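Local structure of 2-hydroxyhepta-2,4-diene-1, 7-dioateisomerase (Mycobacterium abscessus, 3R6O) at residues R243-L248 / P300-E305. The protein is probably a metal-dependent isomerase of the fumarylacetoacetate hydrolase family, acting on 2-hydroxyhepta-2,4-diene-1,7-dioate. Sequence-based numbering, arbitrary orientation.
Sequences RINGEL and PGDVIE
Arg243 and Glu305 form a hydrogen-bonded antiparallel pair, Arg243 N donating to Glu305 O (2.7 Å) and Glu305 N to Arg243 O (2.8 Å). The next pair, Ile244 with Ile304, is non-hydrogen-bonded and closes tightly, their CA atoms 4.6 Å apart; beside it Ile244 CA makes a CA-H...O contact with Val303 O (3.2 Å). On this buried face the CG1 atoms of the two isoleucines meet, with Leu298 against both side chains, while Ile244 CG2 rests on the Asp302 carboxylate, 3.6 Å from its CG.

At the solvent side the strand gives way to the type I' turn of the 239-253 hairpin, and side chains take over the pairing. Asn245 N still reaches Val303 O, and chi1 of -47° turns the Asn245 amide toward the other strand, where OD1 accepts from Val303 N (2.8 Å) and ND2 meets Asp302 OD1 (2.9 Å) from above the carboxylate plane. Arg299 forms a salt bridge with that same oxygen. A bend at chi2 (115°) turns the Glu305 carboxylate back to the turn, where OE1 takes the Gly246 N-H on its syn side (2.8 Å). Arg243 NE forms a salt bridge with Glu241, and its NH1 hydrogen-bonds Gly246 O, bracing the hairpin internally. At Asn245 and Gly246, therefore, polar bonds rather than apolar packing tie the exposed turn to segment 300-305.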
loop_
_atom_site.group_PDB
_atom_site.type_symbol
_atom_site.label_atom_id
_atom_site.label_comp_id
_atom_site.label_asym_id
_atom_site.label_seq_id
_atom_site.Cartn_x
_atom_site.Cartn_y
_atom_site.Cartn_z
ATOM N N ARG A 243 7.928 -15.995 -21.374
ATOM C CA ARG A 243 8.534 -15.845 -22.668
ATOM C C ARG A 243 8.320 -14.414 -23.128
ATOM O O ARG A 243 7.383 -13.754 -22.718
ATOM C CB ARG A 243 7.899 -16.778 -23.724
ATOM C CG ARG A 243 7.841 -18.202 -23.306
ATOM C CD ARG A 243 7.233 -19.123 -24.361
ATOM N NE ARG A 243 7.473 -20.515 -23.993
ATOM C CZ ARG A 243 8.478 -21.275 -24.435
ATOM N NH1 ARG A 243 9.369 -20.833 -25.340
ATOM N NH2 ARG A 243 8.574 -22.513 -23.982
ATOM N N ILE A 244 9.192 -13.959 -24.008
ATOM C CA ILE A 244 9.047 -12.673 -24.672
ATOM C C ILE A 244 9.204 -12.922 -26.154
ATOM O O ILE A 244 10.211 -13.474 -26.580
ATOM C CB ILE A 244 10.051 -11.668 -24.172
ATOM C CG1 ILE A 244 9.707 -11.279 -22.724
ATOM C CG2 ILE A 244 10.043 -10.392 -25.118
ATOM C CD1 ILE A 244 10.776 -10.373 -22.052
ATOM N N ASN A 245 8.150 -12.578 -26.911
ATOM C CA ASN A 245 8.040 -12.918 -28.318
ATOM C C ASN A 245 8.318 -14.395 -28.588
ATOM O O ASN A 245 8.962 -14.732 -29.556
ATOM C CB ASN A 245 8.981 -12.004 -29.131
ATOM C CG ASN A 245 8.848 -10.553 -28.735
ATOM O OD1 ASN A 245 7.727 -10.064 -28.434
ATOM N ND2 ASN A 245 9.976 -9.845 -28.687
ATOM N N GLY A 246 7.817 -15.280 -27.713
ATOM C CA GLY A 246 7.932 -16.705 -27.927
ATOM C C GLY A 246 9.201 -17.300 -27.338
ATOM O O GLY A 246 9.287 -18.514 -27.158
ATOM N N GLU A 247 10.199 -16.467 -27.065
ATOM C CA GLU A 247 11.460 -16.951 -26.479
ATOM C C GLU A 247 11.390 -17.121 -24.957
ATOM O O GLU A 247 10.983 -16.186 -24.221
ATOM C CB GLU A 247 12.570 -15.992 -26.803
ATOM C CG GLU A 247 13.917 -16.422 -26.303
ATOM C CD GLU A 247 14.964 -15.394 -26.619
ATOM O OE1 GLU A 247 14.592 -14.289 -27.124
ATOM O OE2 GLU A 247 16.152 -15.685 -26.342
ATOM N N LEU A 248 11.861 -18.276 -24.475
ATOM C CA LEU A 248 11.887 -18.518 -23.033
ATOM C C LEU A 248 12.852 -17.563 -22.311
ATOM O O LEU A 248 14.020 -17.474 -22.698
ATOM C CB LEU A 248 12.246 -19.967 -22.736
ATOM C CG LEU A 248 12.056 -20.448 -21.298
ATOM C CD1 LEU A 248 10.595 -20.387 -20.875
ATOM C CD2 LEU A 248 12.623 -21.863 -21.139
ATOM N N PRO A 300 10.157 -1.567 -26.555
ATOM C CA PRO A 300 8.899 -1.272 -27.269
ATOM C C PRO A 300 8.527 -2.320 -28.330
ATOM O O PRO A 300 9.344 -2.702 -29.186
ATOM C CB PRO A 300 9.162 0.096 -27.885
ATOM C CG PRO A 300 10.657 0.180 -27.973
ATOM C CD PRO A 300 11.174 -0.527 -26.771
ATOM N N GLY A 301 7.299 -2.817 -28.260
ATOM C CA GLY A 301 6.858 -3.856 -29.154
ATOM C C GLY A 301 7.108 -5.300 -28.713
ATOM O O GLY A 301 6.590 -6.226 -29.345
ATOM N N ASP A 302 7.907 -5.518 -27.666
ATOM C CA ASP A 302 7.952 -6.852 -27.047
ATOM C C ASP A 302 6.541 -7.269 -26.586
ATOM O O ASP A 302 5.722 -6.422 -26.217
ATOM C CB ASP A 302 8.884 -6.867 -25.830
ATOM C CG ASP A 302 10.349 -7.004 -26.196
ATOM O OD1 ASP A 302 10.649 -7.405 -27.330
ATOM O OD2 ASP A 302 11.219 -6.707 -25.330
ATOM N N VAL A 303 6.292 -8.570 -26.580
ATOM C CA VAL A 303 5.087 -9.154 -25.996
ATOM C C VAL A 303 5.526 -10.173 -24.948
ATOM O O VAL A 303 6.276 -11.104 -25.276
ATOM C CB VAL A 303 4.235 -9.843 -27.084
ATOM C CG1 VAL A 303 2.950 -10.459 -26.460
ATOM C CG2 VAL A 303 3.890 -8.851 -28.212
ATOM N N ILE A 304 5.101 -9.955 -23.692
ATOM C CA ILE A 304 5.334 -10.885 -22.615
ATOM C C ILE A 304 4.224 -11.935 -22.595
ATOM O O ILE A 304 3.030 -11.591 -22.548
ATOM C CB ILE A 304 5.343 -10.187 -21.234
ATOM C CG1 ILE A 304 6.413 -9.096 -21.181
ATOM C CG2 ILE A 304 5.525 -11.215 -20.070
ATOM C CD1 ILE A 304 6.097 -8.014 -20.139
ATOM N N GLU A 305 4.651 -13.198 -22.609
ATOM C CA GLU A 305 3.760 -14.341 -22.516
ATOM C C GLU A 305 4.148 -15.153 -21.282
ATOM O O GLU A 305 5.261 -15.694 -21.208
ATOM C CB GLU A 305 3.844 -15.208 -23.794
ATOM C CG GLU A 305 3.535 -14.461 -25.085
ATOM C CD GLU A 305 4.730 -14.342 -26.060
ATOM O OE1 GLU A 305 5.861 -14.738 -25.735
ATOM O OE2 GLU A 305 4.535 -13.816 -27.161
#